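Local coordinates for protein glutamate racemase (Francisella tularensis subsp. tularensis, PDB 3OUT) that belongs to the Asp/Glu/hydantoin racemase family, folds into two alpha/beta halves built on parallel sheets, and is modelled with bound D-glutamic acid, at residues T21-L26 with I35-D40; K56-T61 with A82-I87; I66-K71 with R235-D240; S172-K177 with K198-K203; E194-A197 with K203-D206. All coordinates share one frame; numbering follows the deposited sequence. Where two conformers were deposited one is given.

Contact 1: residues T21-L26 with I35-D40; sequences TIVKNL and IIYFGD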
# COMPACT_ATOMS: atom_id res chain seq x y z
N THR B 21 -3.83 -8.30 22.91
CA THR B 21 -3.57 -8.94 24.19
C THR B 21 -2.33 -8.38 24.89
O THR B 21 -2.32 -8.29 26.13
CB THR B 21 -3.45 -10.45 24.06
OG1 THR B 21 -4.74 -10.98 23.71
CG2 THR B 21 -2.95 -11.04 25.37
N ILE B 22 -1.30 -7.99 24.13
CA ILE B 22 -0.06 -7.40 24.71
C ILE B 22 -0.40 -6.07 25.36
O ILE B 22 0.17 -5.70 26.40
CB ILE B 22 1.05 -7.18 23.65
CG1 ILE B 22 1.61 -8.54 23.21
CG2 ILE B 22 2.17 -6.25 24.17
CD1 ILE B 22 2.69 -9.09 24.09
N VAL B 23 -1.32 -5.31 24.77
CA VAL B 23 -1.76 -4.06 25.38
C VAL B 23 -2.39 -4.33 26.76
O VAL B 23 -2.06 -3.68 27.75
CB VAL B 23 -2.72 -3.29 24.43
CG1 VAL B 23 -3.20 -2.01 25.11
CG2 VAL B 23 -1.99 -2.96 23.14
N LYS B 24 -3.27 -5.32 26.80
CA LYS B 24 -3.91 -5.77 28.02
C LYS B 24 -2.83 -6.14 29.08
O LYS B 24 -2.88 -5.71 30.25
CB LYS B 24 -4.85 -6.94 27.71
CG LYS B 24 -5.50 -7.62 28.94
CD LYS B 24 -6.07 -9.00 28.59
CE LYS B 24 -4.98 -10.10 28.51
NZ LYS B 24 -5.50 -11.48 28.15
N ASN B 25 -1.85 -6.91 28.64
CA ASN B 25 -0.82 -7.39 29.55
C ASN B 25 -0.04 -6.21 30.11
O ASN B 25 0.24 -6.12 31.22
CB ASN B 25 0.13 -8.37 28.86
CG ASN B 25 -0.51 -9.71 28.53
OD1 ASN B 25 -1.36 -10.18 29.20
ND2 ASN B 25 -0.02 -10.32 27.53
N LEU B 26 0.32 -5.30 29.22
CA LEU B 26 1.09 -4.13 29.62
C LEU B 26 0.33 -3.28 30.61
O LEU B 26 0.89 -2.77 31.52
CB LEU B 26 1.56 -3.26 28.43
CG LEU B 26 2.58 -3.89 27.48
CD1 LEU B 26 2.79 -3.00 26.26
CD2 LEU B 26 3.92 -4.18 28.14
N ILE B 35 0.79 4.00 25.71
CA ILE B 35 0.96 2.92 24.72
C ILE B 35 0.36 3.38 23.39
O ILE B 35 -0.77 3.90 23.34
CB ILE B 35 0.25 1.59 25.17
CG1 ILE B 35 0.69 1.17 26.59
CG2 ILE B 35 0.50 0.48 24.12
CD1 ILE B 35 0.02 -0.10 27.10
N ILE B 36 1.10 3.12 22.32
CA ILE B 36 0.61 3.26 20.96
C ILE B 36 0.54 1.84 20.39
O ILE B 36 1.57 1.17 20.29
CB ILE B 36 1.56 4.08 20.07
CG1 ILE B 36 1.62 5.53 20.54
CG2 ILE B 36 1.13 3.96 18.60
CD1 ILE B 36 2.66 6.42 19.74
N TYR B 37 -0.66 1.38 20.08
CA TYR B 37 -0.87 0.13 19.38
C TYR B 37 -0.97 0.44 17.86
O TYR B 37 -1.70 1.38 17.46
CB TYR B 37 -2.17 -0.52 19.83
CG TYR B 37 -2.59 -1.69 18.95
CD1 TYR B 37 -2.10 -2.97 19.18
CD2 TYR B 37 -3.50 -1.52 17.91
CE1 TYR B 37 -2.44 -4.03 18.35
CE2 TYR B 37 -3.84 -2.58 17.07
CZ TYR B 37 -3.34 -3.83 17.30
OH TYR B 37 -3.68 -4.90 16.47
N PHE B 38 -0.26 -0.34 17.05
CA PHE B 38 -0.41 -0.26 15.59
C PHE B 38 -0.91 -1.56 15.04
O PHE B 38 -0.28 -2.60 15.24
CB PHE B 38 0.90 0.10 14.88
CG PHE B 38 0.69 0.58 13.45
CD1 PHE B 38 0.67 1.93 13.18
CD2 PHE B 38 0.41 -0.31 12.44
CE1 PHE B 38 0.39 2.39 11.91
CE2 PHE B 38 0.15 0.14 11.15
CZ PHE B 38 0.14 1.51 10.90
N GLY B 39 -2.00 -1.51 14.30
CA GLY B 39 -2.46 -2.69 13.58
C GLY B 39 -2.70 -2.35 12.13
O GLY B 39 -3.45 -1.41 11.81
N ASP B 40 -2.08 -3.12 11.24
CA ASP B 40 -2.23 -2.97 9.78
C ASP B 40 -3.47 -3.73 9.31
O ASP B 40 -3.40 -4.64 8.47
CB ASP B 40 -0.97 -3.47 9.07
CG ASP B 40 -0.93 -3.16 7.61
OD1 ASP B 40 -1.73 -2.33 7.11
OD2 ASP B 40 -0.06 -3.79 6.93

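Contact 2: residues K56-T61 with A82-I87; sequences KFAAQT and AIAKDI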
# COMPACT_ATOMS: atom_id res chain seq x y z
N LYS B 56 8.31 -6.00 3.66
CA LYS B 56 7.92 -4.71 3.12
C LYS B 56 6.94 -4.02 4.05
O LYS B 56 7.15 -2.86 4.43
CB LYS B 56 7.29 -4.89 1.72
CG LYS B 56 6.88 -3.56 1.13
CD LYS B 56 6.15 -3.73 -0.20
CE LYS B 56 5.78 -2.36 -0.83
NZ LYS B 56 6.99 -1.68 -1.49
N PHE B 57 5.90 -4.75 4.49
CA PHE B 57 4.86 -4.18 5.34
C PHE B 57 5.44 -3.78 6.69
O PHE B 57 5.18 -2.66 7.22
CB PHE B 57 3.76 -5.22 5.58
CG PHE B 57 2.88 -5.51 4.41
CD1 PHE B 57 2.93 -4.79 3.24
CD2 PHE B 57 1.97 -6.56 4.54
CE1 PHE B 57 2.06 -5.10 2.21
CE2 PHE B 57 1.11 -6.88 3.53
CZ PHE B 57 1.17 -6.13 2.38
N ALA B 58 6.29 -4.65 7.26
CA ALA B 58 6.86 -4.37 8.60
C ALA B 58 7.79 -3.17 8.59
O ALA B 58 7.80 -2.41 9.57
CB ALA B 58 7.65 -5.59 9.12
N ALA B 59 8.52 -2.95 7.49
CA ALA B 59 9.38 -1.76 7.41
C ALA B 59 8.53 -0.48 7.49
O ALA B 59 8.90 0.47 8.15
CB ALA B 59 10.28 -1.78 6.18
N GLN B 60 7.34 -0.47 6.89
CA GLN B 60 6.49 0.69 6.92
C GLN B 60 5.99 0.98 8.34
O GLN B 60 6.08 2.12 8.80
CB GLN B 60 5.29 0.49 5.98
CG GLN B 60 5.66 0.33 4.49
CD GLN B 60 4.42 0.26 3.67
OE1 GLN B 60 3.72 -0.73 3.71
NE2 GLN B 60 4.10 1.35 2.95
N THR B 61 5.49 -0.05 9.03
CA THR B 61 4.97 0.12 10.40
C THR B 61 6.12 0.56 11.31
O THR B 61 5.93 1.41 12.15
CB THR B 61 4.33 -1.16 10.93
OG1 THR B 61 3.20 -1.45 10.10
CG2 THR B 61 3.87 -0.99 12.39
N ALA B 82 8.95 -13.64 13.37
CA ALA B 82 9.60 -14.72 12.67
C ALA B 82 10.40 -14.26 11.44
O ALA B 82 11.47 -14.82 11.10
CB ALA B 82 8.55 -15.73 12.19
N ILE B 83 9.83 -13.29 10.74
CA ILE B 83 10.26 -12.95 9.38
C ILE B 83 10.92 -11.60 9.25
O ILE B 83 11.79 -11.44 8.37
CB ILE B 83 9.07 -13.12 8.39
CG1 ILE B 83 8.78 -14.61 8.25
CG2 ILE B 83 9.30 -12.41 7.04
CD1 ILE B 83 7.34 -14.97 7.78
N ALA B 84 10.55 -10.64 10.10
CA ALA B 84 10.97 -9.24 9.96
C ALA B 84 11.59 -8.62 11.17
O ALA B 84 11.79 -7.40 11.20
CB ALA B 84 9.74 -8.37 9.47
N LYS B 85 11.99 -9.43 12.18
CA LYS B 85 12.57 -8.85 13.38
C LYS B 85 13.77 -8.00 13.05
O LYS B 85 13.93 -6.92 13.59
CB LYS B 85 12.96 -9.94 14.38
CG LYS B 85 13.43 -9.44 15.74
CD LYS B 85 13.71 -10.61 16.69
CE LYS B 85 14.87 -11.49 16.27
NZ LYS B 85 15.32 -12.38 17.41
N ASP B 86 14.67 -8.49 12.19
CA ASP B 86 15.88 -7.75 11.90
C ASP B 86 15.62 -6.46 11.12
O ASP B 86 16.28 -5.46 11.39
CB ASP B 86 16.88 -8.64 11.14
CG ASP B 86 17.51 -9.72 12.04
OD1 ASP B 86 17.36 -9.69 13.30
OD2 ASP B 86 18.16 -10.61 11.48
N ILE B 87 14.67 -6.50 10.18
CA ILE B 87 14.21 -5.31 9.45
C ILE B 87 13.76 -4.26 10.46
O ILE B 87 14.13 -3.09 10.36
CB ILE B 87 12.99 -5.68 8.53
CG1 ILE B 87 13.42 -6.58 7.33
CG2 ILE B 87 12.24 -4.43 8.05
CD1 ILE B 87 14.19 -5.85 6.30

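Contact 3: residues I66-K71 with R235-D240; sequences IDQEVK and RFYVTD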
# COMPACT_ATOMS: atom_id res chain seq x y z
N ILE B 66 8.61 4.75 14.80
CA ILE B 66 9.82 5.51 15.12
C ILE B 66 9.57 7.02 14.96
O ILE B 66 10.05 7.81 15.76
CB ILE B 66 11.04 5.01 14.34
CG1 ILE B 66 11.41 3.59 14.80
CG2 ILE B 66 12.24 6.01 14.45
CD1 ILE B 66 11.83 3.36 16.30
N ASP B 67 8.75 7.41 14.00
CA ASP B 67 8.33 8.80 13.84
C ASP B 67 7.49 9.31 15.00
O ASP B 67 7.42 10.55 15.22
CB ASP B 67 7.51 8.99 12.55
CG ASP B 67 8.35 9.31 11.36
OD1 ASP B 67 9.58 9.20 11.42
OD2 ASP B 67 7.69 9.63 10.33
N GLN B 68 6.87 8.41 15.76
CA GLN B 68 6.12 8.80 16.98
C GLN B 68 7.00 8.86 18.22
O GLN B 68 6.51 9.18 19.33
CB GLN B 68 4.97 7.83 17.29
CG GLN B 68 4.09 7.44 16.14
CD GLN B 68 3.57 8.56 15.32
OE1 GLN B 68 2.81 9.40 15.84
NE2 GLN B 68 3.92 8.57 14.00
N GLU B 69 8.28 8.56 18.04
CA GLU B 69 9.29 8.63 19.11
C GLU B 69 8.90 7.75 20.30
O GLU B 69 8.87 8.21 21.47
CB GLU B 69 9.60 10.07 19.52
CG GLU B 69 10.26 10.86 18.41
CD GLU B 69 10.59 12.30 18.79
OE1 GLU B 69 9.79 12.99 19.45
OE2 GLU B 69 11.70 12.70 18.45
N VAL B 70 8.55 6.49 20.00
CA VAL B 70 8.38 5.49 21.06
C VAL B 70 9.72 5.26 21.77
O VAL B 70 10.77 5.35 21.14
CB VAL B 70 7.80 4.16 20.54
CG1 VAL B 70 6.36 4.37 19.97
CG2 VAL B 70 8.71 3.50 19.47
N LYS B 71 9.69 4.87 23.05
CA LYS B 71 10.95 4.53 23.77
C LYS B 71 11.37 3.06 23.66
O LYS B 71 12.51 2.70 23.95
CB LYS B 71 10.89 4.90 25.26
CG LYS B 71 9.80 4.22 26.02
CD LYS B 71 9.75 4.77 27.47
CE LYS B 71 8.62 4.21 28.22
NZ LYS B 71 8.62 4.82 29.65
N ARG B 235 -3.43 4.81 22.53
CA ARG B 235 -3.84 5.22 21.17
C ARG B 235 -3.80 3.97 20.31
O ARG B 235 -2.84 3.23 20.37
CB ARG B 235 -2.90 6.27 20.57
CG ARG B 235 -3.06 7.65 21.15
CD ARG B 235 -2.18 8.68 20.47
NE ARG B 235 -0.81 8.70 21.02
CZ ARG B 235 0.30 9.19 20.42
NH1 ARG B 235 0.26 9.71 19.20
NH2 ARG B 235 1.47 9.17 21.08
N PHE B 236 -4.86 3.75 19.54
CA PHE B 236 -4.97 2.58 18.68
C PHE B 236 -4.97 3.12 17.27
O PHE B 236 -5.97 3.72 16.84
CB PHE B 236 -6.21 1.75 18.99
CG PHE B 236 -6.22 1.24 20.44
CD1 PHE B 236 -6.70 2.03 21.46
CD2 PHE B 236 -5.69 -0.01 20.75
CE1 PHE B 236 -6.65 1.59 22.77
CE2 PHE B 236 -5.67 -0.45 22.06
CZ PHE B 236 -6.14 0.32 23.04
N TYR B 237 -3.85 2.96 16.59
CA TYR B 237 -3.70 3.43 15.21
C TYR B 237 -3.82 2.25 14.27
O TYR B 237 -3.11 1.25 14.43
CB TYR B 237 -2.35 4.07 15.04
CG TYR B 237 -2.21 5.47 15.61
CD1 TYR B 237 -3.18 6.45 15.39
CD2 TYR B 237 -1.06 5.82 16.29
CE1 TYR B 237 -2.99 7.77 15.88
CE2 TYR B 237 -0.84 7.09 16.77
CZ TYR B 237 -1.81 8.07 16.57
OH TYR B 237 -1.58 9.38 17.02
N VAL B 238 -4.75 2.33 13.32
CA VAL B 238 -5.01 1.22 12.44
C VAL B 238 -5.17 1.71 10.99
O VAL B 238 -5.63 2.85 10.76
CB VAL B 238 -6.27 0.41 12.90
CG1 VAL B 238 -5.99 -0.23 14.27
CG2 VAL B 238 -7.52 1.30 13.01
N THR B 239 -4.83 0.84 10.04
CA THR B 239 -4.94 1.21 8.62
C THR B 239 -6.30 0.85 8.00
O THR B 239 -6.54 1.19 6.86
CB THR B 239 -3.82 0.55 7.79
OG1 THR B 239 -3.85 -0.85 8.01
CG2 THR B 239 -2.44 1.10 8.22
N ASP B 240 -7.17 0.21 8.76
CA ASP B 240 -8.58 0.05 8.33
C ASP B 240 -9.46 -0.13 9.55
O ASP B 240 -8.98 -0.59 10.61
CB ASP B 240 -8.74 -1.16 7.44
CG ASP B 240 -10.05 -1.15 6.68
OD1 ASP B 240 -10.57 -0.02 6.48
OD2 ASP B 240 -10.58 -2.25 6.35
O HOH W 1 4.10 10.19 20.29

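Contact 4: residues S172-K177 with K198-K203; sequences SYFHDK and KILDVK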
# COMPACT_ATOMS: atom_id res chain seq x y z
N SER B 172 -3.41 -33.64 15.41
CA SER B 172 -3.19 -35.09 15.35
C SER B 172 -1.73 -35.41 15.00
O SER B 172 -1.20 -36.44 15.45
CB SER B 172 -4.16 -35.73 14.34
OG SER B 172 -3.97 -35.19 13.05
N TYR B 173 -1.08 -34.53 14.23
CA TYR B 173 0.35 -34.65 13.94
C TYR B 173 1.20 -34.89 15.21
O TYR B 173 2.22 -35.54 15.10
CB TYR B 173 0.85 -33.39 13.22
CG TYR B 173 2.34 -33.25 13.07
CD1 TYR B 173 3.04 -34.01 12.16
CD2 TYR B 173 3.06 -32.32 13.82
CE1 TYR B 173 4.42 -33.86 12.01
CE2 TYR B 173 4.43 -32.18 13.67
CZ TYR B 173 5.10 -32.94 12.77
OH TYR B 173 6.44 -32.79 12.61
N PHE B 174 0.77 -34.37 16.36
CA PHE B 174 1.58 -34.42 17.59
C PHE B 174 1.34 -35.66 18.43
O PHE B 174 2.06 -35.90 19.38
CB PHE B 174 1.35 -33.19 18.47
CG PHE B 174 1.76 -31.91 17.81
CD1 PHE B 174 3.08 -31.56 17.75
CD2 PHE B 174 0.82 -31.06 17.27
CE1 PHE B 174 3.48 -30.37 17.14
CE2 PHE B 174 1.18 -29.89 16.65
CZ PHE B 174 2.52 -29.54 16.59
N HIS B 175 0.32 -36.45 18.11
CA HIS B 175 -0.07 -37.51 19.05
C HIS B 175 1.04 -38.54 19.30
O HIS B 175 1.19 -38.99 20.44
CB HIS B 175 -1.36 -38.19 18.63
CG HIS B 175 -2.58 -37.41 18.99
ND1 HIS B 175 -3.67 -37.29 18.15
CD2 HIS B 175 -2.87 -36.68 20.09
CE1 HIS B 175 -4.59 -36.53 18.73
NE2 HIS B 175 -4.12 -36.14 19.91
N ASP B 176 1.82 -38.87 18.29
CA ASP B 176 2.91 -39.84 18.48
C ASP B 176 4.28 -39.19 18.80
O ASP B 176 5.29 -39.90 18.82
CB ASP B 176 3.05 -40.75 17.24
CG ASP B 176 3.59 -40.03 16.03
OD1 ASP B 176 3.61 -38.80 16.03
OD2 ASP B 176 3.98 -40.68 15.05
N LYS B 177 4.33 -37.88 19.06
CA LYS B 177 5.63 -37.19 19.14
C LYS B 177 6.15 -37.02 20.56
O LYS B 177 7.28 -36.57 20.74
CB LYS B 177 5.56 -35.78 18.50
CG LYS B 177 5.10 -35.71 17.03
CD LYS B 177 5.94 -36.61 16.12
CE LYS B 177 5.76 -36.28 14.64
NZ LYS B 177 4.53 -36.86 14.04
N LYS B 198 -8.30 -30.13 25.20
CA LYS B 198 -9.14 -31.37 25.05
C LYS B 198 -8.53 -32.41 24.10
O LYS B 198 -8.69 -33.63 24.30
CB LYS B 198 -10.54 -31.07 24.51
CG LYS B 198 -11.61 -30.58 25.47
CD LYS B 198 -12.89 -30.32 24.65
CE LYS B 198 -14.15 -30.15 25.49
NZ LYS B 198 -14.10 -28.93 26.36
N ILE B 199 -7.86 -31.93 23.05
CA ILE B 199 -7.28 -32.79 22.01
C ILE B 199 -5.86 -33.26 22.36
O ILE B 199 -5.47 -34.40 22.09
CB ILE B 199 -7.22 -32.03 20.66
CG1 ILE B 199 -8.57 -31.39 20.29
CG2 ILE B 199 -6.67 -32.92 19.57
CD1 ILE B 199 -9.81 -32.29 20.44
N LEU B 200 -5.07 -32.35 22.92
CA LEU B 200 -3.67 -32.61 23.16
C LEU B 200 -3.36 -32.17 24.57
O LEU B 200 -3.17 -30.99 24.86
CB LEU B 200 -2.84 -31.84 22.12
CG LEU B 200 -1.37 -32.20 22.03
CD1 LEU B 200 -1.24 -33.64 21.52
CD2 LEU B 200 -0.65 -31.22 21.10
N ASP B 201 -3.32 -33.15 25.46
CA ASP B 201 -3.19 -32.94 26.89
C ASP B 201 -1.73 -32.70 27.29
O ASP B 201 -1.06 -33.57 27.86
CB ASP B 201 -3.76 -34.16 27.61
CG ASP B 201 -3.86 -33.96 29.10
OD1 ASP B 201 -4.13 -32.80 29.54
OD2 ASP B 201 -3.68 -34.96 29.84
N VAL B 202 -1.21 -31.53 26.93
CA VAL B 202 0.15 -31.14 27.30
C VAL B 202 0.18 -29.68 27.74
O VAL B 202 -0.79 -28.96 27.50
CB VAL B 202 1.13 -31.36 26.13
CG1 VAL B 202 1.14 -32.80 25.72
CG2 VAL B 202 0.77 -30.48 24.96
N LYS B 203 1.26 -29.26 28.38
CA LYS B 203 1.42 -27.89 28.83
C LYS B 203 1.35 -26.95 27.62
O LYS B 203 2.08 -27.16 26.67
CB LYS B 203 2.75 -27.72 29.56
CG LYS B 203 3.11 -26.29 30.01
CD LYS B 203 4.31 -26.27 31.01
CE LYS B 203 5.74 -26.07 30.36
NZ LYS B 203 6.96 -26.49 31.20

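Contact 5: residues E194-A197 with K203-D206; sequences ESIA and KLID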
# COMPACT_ATOMS: atom_id res chain seq x y z
N GLU B 194 -8.73 -23.91 25.60
CA GLU B 194 -9.56 -24.98 26.20
C GLU B 194 -9.90 -26.07 25.20
O GLU B 194 -9.89 -27.26 25.54
CB GLU B 194 -10.84 -24.42 26.83
CG GLU B 194 -10.63 -23.53 28.03
CD GLU B 194 -11.95 -23.12 28.72
OE1 GLU B 194 -13.03 -23.67 28.38
OE2 GLU B 194 -11.89 -22.24 29.64
N SER B 195 -10.19 -25.71 23.95
CA SER B 195 -10.41 -26.71 22.90
C SER B 195 -9.12 -27.44 22.58
O SER B 195 -9.13 -28.63 22.37
CB SER B 195 -10.97 -26.09 21.63
OG SER B 195 -12.22 -25.45 21.88
N ILE B 196 -8.00 -26.73 22.52
CA ILE B 196 -6.72 -27.38 22.26
C ILE B 196 -6.41 -28.42 23.36
O ILE B 196 -6.01 -29.53 23.07
CB ILE B 196 -5.58 -26.34 22.10
CG1 ILE B 196 -5.83 -25.50 20.85
CG2 ILE B 196 -4.18 -27.03 22.02
CD1 ILE B 196 -4.91 -24.30 20.66
N ALA B 197 -6.59 -28.01 24.61
CA ALA B 197 -6.29 -28.86 25.78
C ALA B 197 -7.10 -30.16 25.77
O ALA B 197 -6.62 -31.18 26.29
CB ALA B 197 -6.58 -28.10 27.02
N LYS B 203 1.26 -29.26 28.38
CA LYS B 203 1.42 -27.89 28.83
C LYS B 203 1.35 -26.95 27.62
O LYS B 203 2.08 -27.16 26.67
CB LYS B 203 2.75 -27.72 29.56
CG LYS B 203 3.11 -26.29 30.01
CD LYS B 203 4.31 -26.27 31.01
CE LYS B 203 5.74 -26.07 30.36
NZ LYS B 203 6.96 -26.49 31.20
N LEU B 204 0.44 -25.98 27.66
CA LEU B 204 0.34 -24.99 26.58
C LEU B 204 1.08 -23.71 26.95
O LEU B 204 0.85 -23.13 28.02
CB LEU B 204 -1.13 -24.71 26.23
CG LEU B 204 -2.00 -25.95 25.97
CD1 LEU B 204 -3.48 -25.56 25.67
CD2 LEU B 204 -1.47 -26.81 24.86
N ILE B 205 1.94 -23.23 26.05
CA ILE B 205 2.77 -22.08 26.31
C ILE B 205 2.23 -20.87 25.53
O ILE B 205 2.18 -20.88 24.30
CB ILE B 205 4.23 -22.32 25.86
CG1 ILE B 205 4.84 -23.56 26.52
CG2 ILE B 205 5.13 -21.06 26.03
CD1 ILE B 205 4.92 -23.48 27.98
N ASP B 206 1.87 -19.82 26.27
CA ASP B 206 1.38 -18.58 25.66
C ASP B 206 2.41 -17.52 26.00
O ASP B 206 2.48 -17.11 27.15
CB ASP B 206 0.02 -18.21 26.25
CG ASP B 206 -0.47 -16.83 25.82
OD1 ASP B 206 0.26 -16.14 25.06
OD2 ASP B 206 -1.64 -16.48 26.17

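Contact 1: residues T21-L26 with I35-D40
Val23 and Leu26 of helix 20-29 pack down on Ile35 and Tyr37 of strand 35-39, closing the beta-alpha-beta unit made by strand 10-14, helix 20-29 and strand 35-39. Helix and strand run almost antiparallel, at 168°, with their axes 9.9 Å apart, a gap bridged by Val23, Leu26, Ile35 and the ring of Tyr37. Val23 is the first helical residue to touch the strand, and its two methyls divide the work. CG1, lying anti to the backbone N (chi1 178°), faces Ile35 with CG1 to CD1 at 4.2 Å, while CG2 meets Tyr37, 4.0 Å from CD1 of the ring. The valine and the tyrosine cross at about a right angle; CG2 rests obliquely on the CD1 side of the ring and also touches Tyr37 CB. A short, beta-branched side chain suits this place because it offers a methyl to each of two strand residues without needing length. One turn later comes Leu26. Its CB lies 3.8 Å from Ile35 CD1, and its CD1 approaches the same methyl at 4.1 Å, so that the extended end of the isoleucine is inserted between the two helical residues. Val12 of the adjacent strand 10-14 touches Val23, Leu26 and Ile35 and continues this hydrocarbon layer. Of the four residues that touch, Tyr37 is the one with a polar end. Its side chain lies about 7 Å from the bound D-glutamic acid, and its OH is engaged by two hydrogen bonds, with OD2 of Asp14 and with the backbone N of Ile17.

Contact 2: residues K56-T61 with A82-I87
Ala58 and Ala84 meet methyl to methyl between helices 51-67 and 78-92, CB to CB at 3.5 Å, tighter than usual van der Waals contact. Such closeness depends on both residues being alanine: with only one carbon on each side, the backbones draw in until the CA atoms of Ala58 and Ala84 are 6.5 Å apart. A second apolar pair lies beside the first. CG2 of Ile87 rests 3.8 Å from CB of Ala59 and also touches the main chain, at 4.0 Å from the Ala59 CA. This branch of Ile87 stands anti to the backbone N and beside the carbonyl carbon (chi1 -70° for CG1), and the small alanine exposes enough backbone for it to settle on. The second helix is irregular here. The N atoms of Asp86 and Ile87 lack the usual bond to the preceding turn, and Ala84 has the stretched phi of -128°, so Ala84 and Ile87 make their contacts at an irregular part of the helix. Polar links lie beside this apolar seam: the Ile83 carbonyl oxygen is hydrogen-bonded by NE2 of Gln55, tying the kinked region back to helix 51-67. On another side of that helix, Phe57 makes a cation-pi contact with Arg43, and Lys56 forms a salt bridge with Asp266 of a neighbouring subunit. Ala58 and Thr61 touch Phe13, so helix 51-67 packs on strand 10-14 of the six-stranded parallel sheet, while Ile83 of the partner helix reaches helix 120-125.

Contact 3: residues I66-K71 with R235-D240
Gln68, Arg235 and Tyr237 meet at the edge of a subunit, where the end of helix 51-67 comes near strand 234-238. The backbones stay far apart, the nearest CA atoms, those of Gln68 and Tyr237, being 11.3 Å from each other, so long polar side chains are needed to span the distance. Gln68 bends twice in succession (chi1 -46°, chi2 -50°), which brings OE1 obliquely to the other two: it is 4.2 Å from NH1 of Arg235, too far for a hydrogen bond. That amide is held instead by Arg51 of a neighbouring subunit, bonded to OE1, and by the carbonyl of Phe64, bonded to NE2. The segments are hydrogen-bonded to each other through a water. It donates to the Gln68 carbonyl O at 2.8 Å and accepts from NH2 of Arg235 at 2.9 Å, lying in the guanidinium plane at its edge. NH1 of Arg235 gives a hydrogen to Tyr237 OH at 2.9 Å, tilted 16° from that plane, which fixes the arginine beside the phenol. Arg51 of the neighbouring subunit also bonds the Tyr237 hydroxyl and makes a cation-pi contact with its ring, so this polar cluster belongs partly to the assembly. Strand 234-238 runs between strands 35-39 and 259-262 of the parallel sheet, and Ile36 of the former touches Gln68, Arg235 and Tyr237 alike.

Contact 4: residues S172-K177 with K198-K203
The type I beta turn from Phe174 to Lys177, which follows helix 161-171, docks against the end of helix 193-199 and the residue that follows it, through His175 and Phe174. NE2 of His175 donates to the carbonyl O of Ile199 at 3.1 Å, almost straight at 173°. The oxygen lies in the imidazole plane at the ring edge, whereas the donor stands well above the carbonyl plane. Histidine suits this exposed place, for its flat ring can reach a main-chain carbonyl near the helix end and still offer carbon: CD2 touches CD1 of Leu200 at 3.7 Å. The chain here links successive elements of the four-stranded parallel sheet, and Leu182 of its strand 181-184 touches both Phe174 and Leu200. The leucine, with CG anti to the backbone N (chi1 -168°), spreads its two methyls over the turn; CD2 meets Phe174 CB at 3.8 Å, the side chains crossing at about a right angle. Tyr173 CD2 sits 3.8 Å above the centre of the Phe174 ring. The turn is braced by Lys177, whose NZ bonds Tyr173 O at 2.9 Å and forms a salt bridge with Asp176 through the syn lone pair of OD1.

Contact 5: residues E194-A197 with K203-D206
Leu204 points from strand 203-205 at Ile196 and Ala197 of helix 193-199, in the beta-alpha-beta unit formed by strand 181-184, this helix and strand 203-205. Both leucine methyls reach one branch of the isoleucine: Ile196 CG2 lies 3.9 Å from Leu204 CD2 and 4.0 Å from Leu204 CD1, as though gripped by the fork. That branch, CG2, stands anti to the Ile196 backbone N (CG1 at chi1 -66°), on the strand's side of the helix. CD1 of the leucine also reaches the next helical residue, 4.2 Å from Ala197 CB and 4.1 Å from the Ala197 backbone N. Alanine is apt here, since its lack of bulk lets the leucine come against the helix itself, the nearest CA atoms, of Ala197 and Leu204, being 7.7 Å apart. The next shell is also apolar. Leu182 of strand 181-184 touches Ile196 and Leu204 together, while Leu184 and Leu171 close on Ile196. Backbone bonds position the strand: Lys203 and Ile205 pair with Leu182, and Ile205 also with Leu184, in parallel fashion. As side chains alternate along the strand, Ile205 turns away from the helix, toward Leu107 and Val108. Cys186, Thr187 and His188 of the D-glutamic acid pocket lie on the connection between strand 181-184 and helix 193-199. Past the strand, the Asp206 side chain caps a backbone N at the start of helix 208-221, with its OD1 also hydrogen-bonded to OG of Ser208.

Contacts 1 and 5 are matching crossovers, each packing a helix on a strand with hydrocarbon alone, one in each of the two parallel sheets. Contact 1 is fully buried, contact 5 only partly. Contact 2 is also apolar but joins two helices. Contact 3, though buried in the assembly, is polar and water-bridged, and Arg51 of a neighbouring subunit joins its cluster. It shares helix 51-67 with contact 2 and reaches the same sheet as contact 1, whose Asp40 meets Thr239. Contact 4, remote from contact 3 with centres about 39 Å apart, mixes a histidine bond with leucine packing near the surface and shares helix 193-199 and Lys203 with contact 5.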